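Local coordinates for periplasmic binding protein (Mycobacterium smegmatis, PDB 4MDY) that probably captures an iron complex outside the cell membrane and hands it to an ABC transporter, as the solute-binding component of an iron-uptake system, at residues L45-V50 and N148-E153; A123-E128 and A138-Q143; M204-L209 and P288-V293; W232-D237 and D241-D246. All coordinates share one frame; numbering follows the deposited sequence.

Contact 1. Residues L45-V50 and N148-E153; sequences LAVGVV and NAEMTE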
loop_
_atom_site.group_PDB
_atom_site.type_symbol
_atom_site.label_atom_id
_atom_site.label_comp_id
_atom_site.label_asym_id
_atom_site.label_seq_id
_atom_site.Cartn_x
_atom_site.Cartn_y
_atom_site.Cartn_z
ATOM N N LEU A 45 8.822 -0.295 10.554
ATOM C CA LEU A 45 8.936 0.982 11.256
ATOM C C LEU A 45 7.779 1.227 12.232
ATOM O O LEU A 45 7.983 1.826 13.283
ATOM C CB LEU A 45 9.053 2.133 10.259
ATOM C CG LEU A 45 10.391 2.184 9.504
ATOM C CD1 LEU A 45 10.310 3.201 8.373
ATOM C CD2 LEU A 45 11.540 2.503 10.444
ATOM N N ALA A 46 6.581 0.749 11.895
ATOM C CA ALA A 46 5.423 0.884 12.781
ATOM C C ALA A 46 5.692 0.295 14.163
ATOM O O ALA A 46 5.195 0.813 15.157
ATOM C CB ALA A 46 4.191 0.225 12.165
ATOM N N VAL A 47 6.467 -0.789 14.220
ATOM C CA VAL A 47 6.772 -1.458 15.493
ATOM C C VAL A 47 8.193 -1.198 15.997
ATOM O O VAL A 47 8.672 -1.883 16.893
ATOM C CB VAL A 47 6.476 -2.976 15.424
ATOM C CG1 VAL A 47 4.984 -3.214 15.224
ATOM C CG2 VAL A 47 7.279 -3.662 14.327
ATOM N N GLY A 48 8.871 -0.203 15.423
ATOM C CA GLY A 48 10.163 0.241 15.941
ATOM C C GLY A 48 11.366 -0.552 15.467
ATOM O O GLY A 48 12.443 -0.422 16.030
ATOM N N VAL A 49 11.187 -1.374 14.441
ATOM C CA VAL A 49 12.291 -2.097 13.833
ATOM C C VAL A 49 12.771 -1.261 12.649
ATOM O O VAL A 49 12.042 -1.092 11.673
ATOM C CB VAL A 49 11.862 -3.500 13.379
ATOM C CG1 VAL A 49 12.993 -4.197 12.634
ATOM C CG2 VAL A 49 11.415 -4.325 14.592
ATOM N N VAL A 50 13.975 -0.709 12.751
ATOM C CA VAL A 50 14.522 0.133 11.676
ATOM C C VAL A 50 15.373 -0.740 10.745
ATOM O O VAL A 50 16.414 -1.252 11.160
ATOM C CB VAL A 50 15.372 1.306 12.235
ATOM C CG1 VAL A 50 15.838 2.220 11.114
ATOM C CG2 VAL A 50 14.572 2.110 13.250
ATOM N N ASN A 148 4.270 -9.194 17.625
ATOM C CA ASN A 148 2.938 -9.511 17.125
ATOM C C ASN A 148 1.812 -8.842 17.913
ATOM O O ASN A 148 0.791 -8.481 17.331
ATOM C CB ASN A 148 2.731 -11.026 17.045
ATOM C CG ASN A 148 3.188 -11.741 18.298
ATOM O OD1 ASN A 148 4.393 -11.894 18.534
ATOM N ND2 ASN A 148 2.231 -12.182 19.114
ATOM N N ALA A 149 1.996 -8.656 19.221
ATOM C CA ALA A 149 0.976 -7.981 20.043
ATOM C C ALA A 149 0.746 -6.531 19.588
ATOM O O ALA A 149 -0.384 -6.088 19.413
ATOM C CB ALA A 149 1.361 -8.027 21.516
ATOM N N GLU A 150 1.831 -5.794 19.379
ATOM C CA GLU A 150 1.711 -4.425 18.898
ATOM C C GLU A 150 1.121 -4.382 17.495
ATOM O O GLU A 150 0.303 -3.513 17.186
ATOM C CB GLU A 150 3.070 -3.708 18.923
ATOM C CG GLU A 150 2.996 -2.217 18.578
ATOM C CD GLU A 150 2.263 -1.407 19.635
ATOM O OE1 GLU A 150 2.940 -0.834 20.506
ATOM O OE2 GLU A 150 1.010 -1.374 19.619
HETATM N N MSE A 151 1.546 -5.299 16.634
HETATM C CA MSE A 151 1.085 -5.293 15.242
HETATM C C MSE A 151 -0.400 -5.536 15.208
HETATM O O MSE A 151 -1.130 -4.904 14.442
HETATM C CB MSE A 151 1.819 -6.336 14.402
HETATM C CG MSE A 151 1.536 -6.185 12.909
HETATM SE SE MSE A 151 2.344 -4.533 12.184
HETATM C CE MSE A 151 4.165 -5.286 12.095
ATOM N N THR A 152 -0.863 -6.447 16.048
ATOM C CA THR A 152 -2.301 -6.693 16.147
ATOM C C THR A 152 -3.026 -5.415 16.545
ATOM O O THR A 152 -4.036 -5.055 15.941
ATOM C CB THR A 152 -2.581 -7.794 17.166
ATOM O OG1 THR A 152 -1.963 -8.998 16.702
ATOM C CG2 THR A 152 -4.080 -8.030 17.335
ATOM N N GLU A 153 -2.509 -4.747 17.568
ATOM C CA GLU A 153 -3.027 -3.443 17.985
ATOM C C GLU A 153 -3.058 -2.422 16.839
ATOM O O GLU A 153 -4.049 -1.713 16.676
ATOM C CB GLU A 153 -2.194 -2.886 19.144
ATOM C CG GLU A 153 -2.628 -1.506 19.609
ATOM C CD GLU A 153 -4.053 -1.493 20.123
ATOM O OE1 GLU A 153 -4.535 -2.547 20.617
ATOM O OE2 GLU A 153 -4.690 -0.426 20.026
#
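Val47 and Glu150 bring the two backbones closest, their CA atoms 6.8 Å apart, where the turn that ends helix 40-46 lies against the first turns of helix 148-168. Val47 carries nearly everything from its side. Its CG1 methyl touches the terminal methyl CE of Met151, a selenomethionine here, at 3.8 Å, and on its other flank meets the CG methylene of Glu150 at 4.0 Å. The Val47 and Met151 side chains cross at about a right angle, and CG2 of Val47 just reaches the same CE at 4.2 Å, so that the selenomethionine methyl sits against both branches of the valine. Met151 points past the turn at its base; the bends at chi2 (69°) and chi3 (78°) swing CE back to the valine. Val47 and Glu150 slide by one another in opposite directions, and it is the aliphatic part of the glutamate that touches. Leu154, one turn further along the long helix, adds to the patch by packing on Ala46 and Val47.

The turn itself is a Schellman motif with Gly48 as its C-prime residue at positive phi. Gly48 N returns to Leu45 O at 3.1 Å, and Val49 N closes the wider bond onto Leu44 O. The Val47 carbonyl is taken by Lys147 NZ, which ties the helix end to the residue just ahead of helix 148-168. Between the two segments themselves no hydrogen bond or ion pair forms: methyls and methylenes make the join, and the glutamate can lend its hydrocarbon stem while its carboxylate takes no part in the contact.

Contact 2. Residues A123-E128 and A138-Q143; sequences AQTGSE and ATIIGQ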
loop_
_atom_site.group_PDB
_atom_site.type_symbol
_atom_site.label_atom_id
_atom_site.label_comp_id
_atom_site.label_asym_id
_atom_site.label_seq_id
_atom_site.Cartn_x
_atom_site.Cartn_y
_atom_site.Cartn_z
ATOM N N ALA A 123 8.463 -14.727 3.353
ATOM C CA ALA A 123 7.788 -14.635 2.063
ATOM C C ALA A 123 6.313 -14.290 2.208
ATOM O O ALA A 123 5.745 -14.314 3.309
ATOM C CB ALA A 123 7.924 -15.953 1.307
ATOM N N GLN A 124 5.696 -13.989 1.071
ATOM C CA GLN A 124 4.251 -13.840 0.986
ATOM C C GLN A 124 3.571 -15.087 1.563
ATOM O O GLN A 124 4.137 -16.188 1.549
ATOM C CB GLN A 124 3.802 -13.593 -0.458
ATOM C CG GLN A 124 4.037 -14.751 -1.427
ATOM C CD GLN A 124 5.375 -14.689 -2.146
ATOM O OE1 GLN A 124 6.359 -14.152 -1.629
ATOM N NE2 GLN A 124 5.414 -15.240 -3.350
ATOM N N THR A 125 2.372 -14.912 2.088
ATOM C CA THR A 125 1.709 -16.005 2.807
ATOM C C THR A 125 1.021 -16.984 1.869
ATOM O O THR A 125 0.942 -18.178 2.165
ATOM C CB THR A 125 0.675 -15.465 3.812
ATOM O OG1 THR A 125 -0.162 -14.510 3.163
ATOM C CG2 THR A 125 1.358 -14.785 4.967
ATOM N N GLY A 126 0.521 -16.479 0.746
ATOM C CA GLY A 126 -0.235 -17.288 -0.200
ATOM C C GLY A 126 0.273 -17.135 -1.619
ATOM O O GLY A 126 1.478 -17.083 -1.851
ATOM N N SER A 127 -0.654 -17.040 -2.564
ATOM C CA SER A 127 -0.333 -17.112 -3.991
ATOM C C SER A 127 -0.127 -15.757 -4.689
ATOM O O SER A 127 0.032 -15.714 -5.909
ATOM C CB SER A 127 -1.441 -17.885 -4.703
ATOM O OG SER A 127 -2.676 -17.206 -4.578
ATOM N N GLU A 128 -0.126 -14.660 -3.930
ATOM C CA GLU A 128 0.120 -13.333 -4.493
ATOM C C GLU A 128 1.510 -12.857 -4.080
ATOM O O GLU A 128 1.768 -12.616 -2.903
ATOM C CB GLU A 128 -0.950 -12.345 -4.027
ATOM C CG GLU A 128 -2.373 -12.750 -4.411
ATOM C CD GLU A 128 -2.580 -12.879 -5.918
ATOM O OE1 GLU A 128 -1.962 -12.107 -6.686
ATOM O OE2 GLU A 128 -3.372 -13.753 -6.338
ATOM N N ALA A 138 1.314 -7.534 7.325
ATOM C CA ALA A 138 1.615 -6.960 8.631
ATOM C C ALA A 138 1.727 -8.058 9.677
ATOM O O ALA A 138 2.660 -8.075 10.469
ATOM C CB ALA A 138 0.539 -5.963 9.035
ATOM N N THR A 139 0.778 -8.989 9.665
ATOM C CA THR A 139 0.767 -10.053 10.659
ATOM C C THR A 139 2.029 -10.928 10.640
ATOM O O THR A 139 2.621 -11.167 11.686
ATOM C CB THR A 139 -0.494 -10.926 10.533
ATOM O OG1 THR A 139 -1.647 -10.092 10.709
ATOM C CG2 THR A 139 -0.507 -12.009 11.602
ATOM N N ILE A 140 2.440 -11.404 9.470
ATOM C CA ILE A 140 3.619 -12.267 9.413
ATOM C C ILE A 140 4.888 -11.495 9.802
ATOM O O ILE A 140 5.746 -12.044 10.467
ATOM C CB ILE A 140 3.780 -12.977 8.055
ATOM C CG1 ILE A 140 4.756 -14.148 8.181
ATOM C CG2 ILE A 140 4.237 -12.012 6.969
ATOM C CD1 ILE A 140 4.818 -15.023 6.948
ATOM N N ILE A 141 4.985 -10.223 9.411
ATOM C CA ILE A 141 6.161 -9.401 9.761
ATOM C C ILE A 141 6.238 -9.153 11.271
ATOM O O ILE A 141 7.312 -9.258 11.872
ATOM C CB ILE A 141 6.177 -8.066 8.987
ATOM C CG1 ILE A 141 6.386 -8.338 7.498
ATOM C CG2 ILE A 141 7.275 -7.140 9.515
ATOM C CD1 ILE A 141 6.150 -7.132 6.608
ATOM N N GLY A 142 5.094 -8.824 11.871
ATOM C CA GLY A 142 4.976 -8.686 13.316
ATOM C C GLY A 142 5.424 -9.933 14.053
ATOM O O GLY A 142 6.133 -9.843 15.056
ATOM N N GLN A 143 5.022 -11.097 13.547
ATOM C CA GLN A 143 5.451 -12.378 14.119
ATOM C C GLN A 143 6.966 -12.552 14.040
ATOM O O GLN A 143 7.621 -12.852 15.039
ATOM C CB GLN A 143 4.745 -13.538 13.420
ATOM C CG GLN A 143 3.292 -13.664 13.831
ATOM C CD GLN A 143 2.500 -14.630 12.970
ATOM O OE1 GLN A 143 3.044 -15.561 12.383
ATOM N NE2 GLN A 143 1.203 -14.413 12.899
#
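This is a small, largely buried van der Waals contact inside the N-terminal lobe of a bacterial solute-binding protein of family 8, where the loop leaving strand 121-123 passes over helix 134-144, the next helix in the chain. It is a local beta-loop-alpha connection, and the backbones stay well apart: the nearest CA atoms, those of Thr125 and Ile140, are 7.8 Å from each other. One side chain spans the distance. Ile140 points at the loop, with CG1 anti to the backbone N (chi1 -163°) and the chain continuing extended through chi2, which puts CD1 at the loop. There the methyl meets two different things, the backbone carbonyl of Ala123 and the methyl of Thr125. Thr125 and Ile140 run past each other in opposite directions and touch through Thr125 CG2 and Ile140 CD1.

The threonine is turned to offer carbon to the helix: CG2 lies beside its own backbone N and faces Ile140, while OG1 has a hydrogen bond of its own away from the helix segment. Its backbone N is held by Glu132 OE1, a bond that helps fix the course of the loop just where the isoleucine meets it. Strand 15-19 also packs on Ile140, through Val17 and His19, and His19 packs on Ala123 as well, so strand, loop and helix share one patch of core. Ala123 turns its own CB away from the helix and contributes only its backbone to the meeting. No hydrogen bond joins the segments. Ile140 CD1 lies 3.8 Å from Ala123 O and 4.0 Å from Thr125 CG2.

Contact 3. Residues M204-L209 and P288-V293; sequences MGLTVL and PELARV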
loop_
_atom_site.group_PDB
_atom_site.type_symbol
_atom_site.label_atom_id
_atom_site.label_comp_id
_atom_site.label_asym_id
_atom_site.label_seq_id
_atom_site.Cartn_x
_atom_site.Cartn_y
_atom_site.Cartn_z
HETATM N N MSE A 204 -15.528 2.898 5.470
HETATM C CA MSE A 204 -15.973 4.279 5.670
HETATM C C MSE A 204 -17.434 4.475 5.331
HETATM O O MSE A 204 -17.971 5.565 5.535
HETATM C CB MSE A 204 -15.153 5.217 4.787
HETATM C CG MSE A 204 -13.733 5.432 5.289
HETATM SE SE MSE A 204 -12.874 6.651 4.003
HETATM C CE MSE A 204 -11.008 6.717 4.608
ATOM N N GLY A 205 -18.088 3.440 4.795
ATOM C CA GLY A 205 -19.522 3.481 4.508
ATOM C C GLY A 205 -19.876 3.610 3.040
ATOM O O GLY A 205 -21.048 3.542 2.680
ATOM N N LEU A 206 -18.866 3.776 2.191
ATOM C CA LEU A 206 -19.079 3.937 0.755
ATOM C C LEU A 206 -19.410 2.617 0.075
ATOM O O LEU A 206 -19.116 1.533 0.595
ATOM C CB LEU A 206 -17.832 4.526 0.092
ATOM C CG LEU A 206 -17.421 5.913 0.564
ATOM C CD1 LEU A 206 -15.997 6.231 0.135
ATOM C CD2 LEU A 206 -18.386 6.962 0.039
ATOM N N THR A 207 -20.027 2.733 -1.095
ATOM C CA THR A 207 -20.265 1.603 -1.971
ATOM C C THR A 207 -19.173 1.595 -3.035
ATOM O O THR A 207 -18.938 2.592 -3.729
ATOM C CB THR A 207 -21.669 1.664 -2.609
ATOM O OG1 THR A 207 -22.662 1.435 -1.596
ATOM C CG2 THR A 207 -21.822 0.621 -3.698
ATOM N N VAL A 208 -18.494 0.464 -3.135
ATOM C CA VAL A 208 -17.405 0.283 -4.077
ATOM C C VAL A 208 -17.961 -0.456 -5.289
ATOM O O VAL A 208 -18.271 -1.646 -5.216
ATOM C CB VAL A 208 -16.251 -0.507 -3.425
ATOM C CG1 VAL A 208 -15.150 -0.803 -4.427
ATOM C CG2 VAL A 208 -15.677 0.272 -2.247
ATOM N N LEU A 209 -18.089 0.265 -6.397
ATOM C CA LEU A 209 -18.612 -0.284 -7.647
ATOM C C LEU A 209 -17.703 -1.349 -8.251
ATOM O O LEU A 209 -16.487 -1.201 -8.254
ATOM C CB LEU A 209 -18.755 0.832 -8.688
ATOM C CG LEU A 209 -19.864 1.853 -8.502
ATOM C CD1 LEU A 209 -19.770 2.889 -9.617
ATOM C CD2 LEU A 209 -21.226 1.166 -8.489
ATOM N N PRO A 288 -12.238 14.598 4.499
ATOM C CA PRO A 288 -12.575 15.984 4.131
ATOM C C PRO A 288 -12.818 16.192 2.622
ATOM O O PRO A 288 -13.679 16.996 2.237
ATOM C CB PRO A 288 -11.349 16.782 4.582
ATOM C CG PRO A 288 -10.715 15.959 5.653
ATOM C CD PRO A 288 -11.029 14.522 5.343
ATOM N N GLU A 289 -12.068 15.485 1.779
ATOM C CA GLU A 289 -12.257 15.590 0.327
ATOM C C GLU A 289 -13.581 14.948 -0.077
ATOM O O GLU A 289 -14.326 15.492 -0.894
ATOM C CB GLU A 289 -11.111 14.920 -0.433
ATOM C CG GLU A 289 -9.727 15.494 -0.163
ATOM C CD GLU A 289 -9.495 16.869 -0.770
ATOM O OE1 GLU A 289 -10.006 17.159 -1.875
ATOM O OE2 GLU A 289 -8.773 17.668 -0.140
ATOM N N LEU A 290 -13.877 13.787 0.501
ATOM C CA LEU A 290 -15.166 13.139 0.266
ATOM C C LEU A 290 -16.327 14.011 0.733
ATOM O O LEU A 290 -17.354 14.105 0.056
ATOM C CB LEU A 290 -15.226 11.776 0.969
ATOM C CG LEU A 290 -14.258 10.713 0.445
ATOM C CD1 LEU A 290 -14.195 9.536 1.405
ATOM C CD2 LEU A 290 -14.642 10.246 -0.950
ATOM N N ALA A 291 -16.163 14.644 1.890
ATOM C CA ALA A 291 -17.228 15.473 2.472
ATOM C C ALA A 291 -17.488 16.709 1.617
ATOM O O ALA A 291 -18.630 17.150 1.488
ATOM C CB ALA A 291 -16.867 15.880 3.893
ATOM N N ARG A 292 -16.418 17.251 1.038
ATOM C CA ARG A 292 -16.498 18.394 0.130
ATOM C C ARG A 292 -17.370 18.134 -1.100
ATOM O O ARG A 292 -18.091 19.027 -1.550
ATOM C CB ARG A 292 -15.093 18.824 -0.315
ATOM C CG ARG A 292 -15.048 20.139 -1.084
ATOM C CD ARG A 292 -13.644 20.463 -1.574
ATOM N NE ARG A 292 -12.693 20.545 -0.464
ATOM C CZ ARG A 292 -11.364 20.521 -0.582
ATOM N NH1 ARG A 292 -10.777 20.416 -1.776
ATOM N NH2 ARG A 292 -10.609 20.599 0.511
ATOM N N VAL A 293 -17.306 16.918 -1.644
ATOM C CA VAL A 293 -18.045 16.594 -2.867
ATOM C C VAL A 293 -19.366 15.859 -2.601
ATOM O O VAL A 293 -20.304 15.982 -3.387
ATOM C CB VAL A 293 -17.176 15.805 -3.882
ATOM C CG1 VAL A 293 -15.887 16.560 -4.188
ATOM C CG2 VAL A 293 -16.861 14.404 -3.396
#
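Leu206 and Leu290 reach toward each other tip to tip, their CD1 methyls meeting at 4.0 Å, while the selenomethionine Met204 lies across the same leucine at about a right angle. A single methyl, CD1 of Leu290, therefore serves both partners: the selenium SE of Met204 is 4.1 Å from it. Met204 gets there by running straight out beyond CG, with chi2 at 180°, so that its heavy atom arrives alongside the leucine tip. All three side chains point toward the other segment and are buried, and the CA atoms of Leu206 and Leu290 can stay 10.0 Å apart.

Between Met204 and Leu206 the chain turns at Gly205, whose positive phi closes a Schellman motif at the end of helix 199-203 and delivers the chain into strand 207-208. Phe172 packs on both Leu206 and Leu290, and Leu290 also rests on Val229 and Ile231 of strand 229-233. The C-terminal helix 279-294 thus lies against a parallel sheet and against the helix-to-strand turn at its edge, the layered alpha/beta packing of the C-terminal lobe in this solute-binding family.

Contact 4. Residues W232-D237 and D241-D246; sequences WTTESD and DALLAD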
loop_
_atom_site.group_PDB
_atom_site.type_symbol
_atom_site.label_atom_id
_atom_site.label_comp_id
_atom_site.label_asym_id
_atom_site.label_seq_id
_atom_site.Cartn_x
_atom_site.Cartn_y
_atom_site.Cartn_z
ATOM N N TRP A 232 -9.230 10.060 -8.044
ATOM C CA TRP A 232 -8.104 9.869 -8.950
ATOM C C TRP A 232 -6.819 10.019 -8.147
ATOM O O TRP A 232 -6.603 11.049 -7.500
ATOM C CB TRP A 232 -8.116 10.916 -10.052
ATOM C CG TRP A 232 -9.376 11.000 -10.849
ATOM C CD1 TRP A 232 -10.526 11.663 -10.510
ATOM C CD2 TRP A 232 -9.609 10.430 -12.140
ATOM N NE1 TRP A 232 -11.459 11.536 -11.510
ATOM C CE2 TRP A 232 -10.925 10.780 -12.521
ATOM C CE3 TRP A 232 -8.837 9.649 -13.011
ATOM C CZ2 TRP A 232 -11.478 10.391 -13.741
ATOM C CZ3 TRP A 232 -9.385 9.268 -14.227
ATOM C CH2 TRP A 232 -10.697 9.640 -14.581
ATOM N N THR A 233 -5.954 9.010 -8.196
ATOM C CA THR A 233 -4.745 9.022 -7.380
ATOM C C THR A 233 -3.619 9.761 -8.104
ATOM O O THR A 233 -2.555 9.205 -8.399
ATOM C CB THR A 233 -4.328 7.605 -6.949
ATOM O OG1 THR A 233 -4.121 6.780 -8.101
ATOM C CG2 THR A 233 -5.423 6.998 -6.054
ATOM N N THR A 234 -3.889 11.030 -8.393
ATOM C CA THR A 234 -2.908 11.935 -8.972
ATOM C C THR A 234 -1.766 12.184 -7.993
ATOM O O THR A 234 -1.968 12.143 -6.778
ATOM C CB THR A 234 -3.553 13.288 -9.345
ATOM O OG1 THR A 234 -4.347 13.772 -8.252
ATOM C CG2 THR A 234 -4.429 13.142 -10.570
ATOM N N GLU A 235 -0.576 12.448 -8.538
ATOM C CA GLU A 235 0.616 12.735 -7.749
ATOM C C GLU A 235 1.151 14.144 -8.031
ATOM O O GLU A 235 2.183 14.533 -7.489
ATOM C CB GLU A 235 1.702 11.702 -8.048
ATOM C CG GLU A 235 1.280 10.269 -7.745
ATOM C CD GLU A 235 2.351 9.247 -8.079
ATOM O OE1 GLU A 235 3.553 9.597 -8.037
ATOM O OE2 GLU A 235 1.987 8.088 -8.379
ATOM N N SER A 236 0.450 14.904 -8.871
ATOM C CA SER A 236 0.813 16.298 -9.136
ATOM C C SER A 236 -0.324 17.066 -9.794
ATOM O O SER A 236 -1.317 16.483 -10.246
ATOM C CB SER A 236 2.056 16.378 -10.025
ATOM O OG SER A 236 1.802 15.863 -11.320
ATOM N N ASP A 237 -0.164 18.385 -9.832
ATOM C CA ASP A 237 -1.044 19.258 -10.594
ATOM C C ASP A 237 -0.952 18.901 -12.069
ATOM O O ASP A 237 -1.960 18.917 -12.773
ATOM C CB ASP A 237 -0.643 20.725 -10.406
ATOM C CG ASP A 237 -0.872 21.226 -8.988
ATOM O OD1 ASP A 237 -1.827 20.761 -8.325
ATOM O OD2 ASP A 237 -0.094 22.097 -8.543
ATOM N N ASP A 241 -4.333 18.138 -14.291
ATOM C CA ASP A 241 -4.668 18.979 -15.432
ATOM C C ASP A 241 -4.646 18.173 -16.735
ATOM O O ASP A 241 -5.440 18.436 -17.636
ATOM C CB ASP A 241 -3.749 20.205 -15.477
ATOM C CG ASP A 241 -3.891 21.095 -14.232
ATOM O OD1 ASP A 241 -4.978 21.125 -13.610
ATOM O OD2 ASP A 241 -2.910 21.766 -13.862
ATOM N N ALA A 242 -3.778 17.167 -16.819
ATOM C CA ALA A 242 -3.784 16.252 -17.958
ATOM C C ALA A 242 -5.085 15.444 -18.045
ATOM O O ALA A 242 -5.591 15.187 -19.136
ATOM C CB ALA A 242 -2.577 15.330 -17.911
ATOM N N LEU A 243 -5.640 15.059 -16.901
ATOM C CA LEU A 243 -6.922 14.354 -16.885
ATOM C C LEU A 243 -8.064 15.287 -17.270
ATOM O O LEU A 243 -8.899 14.946 -18.100
ATOM C CB LEU A 243 -7.190 13.751 -15.511
ATOM C CG LEU A 243 -6.254 12.613 -15.100
ATOM C CD1 LEU A 243 -6.410 12.334 -13.613
ATOM C CD2 LEU A 243 -6.520 11.356 -15.918
ATOM N N LEU A 244 -8.095 16.468 -16.670
ATOM C CA LEU A 244 -9.123 17.458 -16.992
ATOM C C LEU A 244 -9.028 17.964 -18.440
ATOM O O LEU A 244 -10.029 18.396 -19.007
ATOM C CB LEU A 244 -9.065 18.625 -16.005
ATOM C CG LEU A 244 -9.462 18.254 -14.576
ATOM C CD1 LEU A 244 -9.165 19.403 -13.627
ATOM C CD2 LEU A 244 -10.932 17.860 -14.494
ATOM N N ALA A 245 -7.839 17.894 -19.037
ATOM C CA ALA A 245 -7.654 18.262 -20.444
ATOM C C ALA A 245 -8.189 17.208 -21.426
ATOM O O ALA A 245 -8.372 17.499 -22.606
ATOM C CB ALA A 245 -6.181 18.544 -20.729
ATOM N N ASP A 246 -8.418 15.986 -20.955
ATOM C CA ASP A 246 -8.951 14.929 -21.806
ATOM C C ASP A 246 -10.424 15.232 -22.096
ATOM O O ASP A 246 -11.190 15.472 -21.170
ATOM C CB ASP A 246 -8.784 13.558 -21.129
ATOM C CG ASP A 246 -9.366 12.433 -21.948
ATOM O OD1 ASP A 246 -10.598 12.266 -21.928
ATOM O OD2 ASP A 246 -8.598 11.712 -22.613
#
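Asp237 O accepts the one hydrogen bond between the segments, from Asp241 N at 2.9 Å, with an N-H...O angle of 168°. This is an ordinary i to i+4 bond, in the first turn of helix 237-244. The side chain of Asp241 leans over the same carbonyl: its OD2 comes within 3.2 Å of Asp237 O, but both are acceptors, so this approach is no bond. The carboxylates themselves keep their distance, Asp237 OD1 and Asp241 OD2 lying 5.7 Å apart. Asp237 opens the helix, where the helix dipole may ease its charge. Just before it, Ser236 at the N-cap position takes Asp239 N with its OG.

Strand 229-233 runs into this helix through a short loop, a beta-alpha unit of the parallel sheet in the C-terminal lobe, and Leu243 packs the helix against the strand. Leu243 CD1 sits 3.7 Å from CE3 of the Trp232 indole and equally 3.7 Å from Thr234 CG2, so that one methyl touches both residues. Its other methyl, CD2, reaches further along the indole's benzene ring to CZ3, at 3.9 Å. The leucine approaches the ring obliquely.

Thr234 presents its methyl because OG1 lies between the backbone N and the carbonyl carbon (chi1 48°), which turns CG2 to the leucine. On the strand side the indole is fixed by Trp232 NE1 bonding Asn260 OD1 and by a stack with Phe262, whose side chain also packs on Leu243 and Thr234.

In the fold
The four contacts fall into two groups that match the two lobes of the protein. Contacts 1 and 2 have centres 14 Å apart and touch directly, Met151 and Asn148 of helix 148-168 packing on helix 134-144, which precedes it; along the chain contact 2 is nested inside the loop closed by contact 1. Contact 4 is likewise nested inside contact 3, with centres 19 Å apart, both reaching the parallel sheet through strands 207-208 and 229-233. Between groups the centres are 29 to 36 Å apart and nothing touches. Helix 148-168 runs on from the first group toward the second, consistent with the helix-linked lobes of this family, which bind ligand between them.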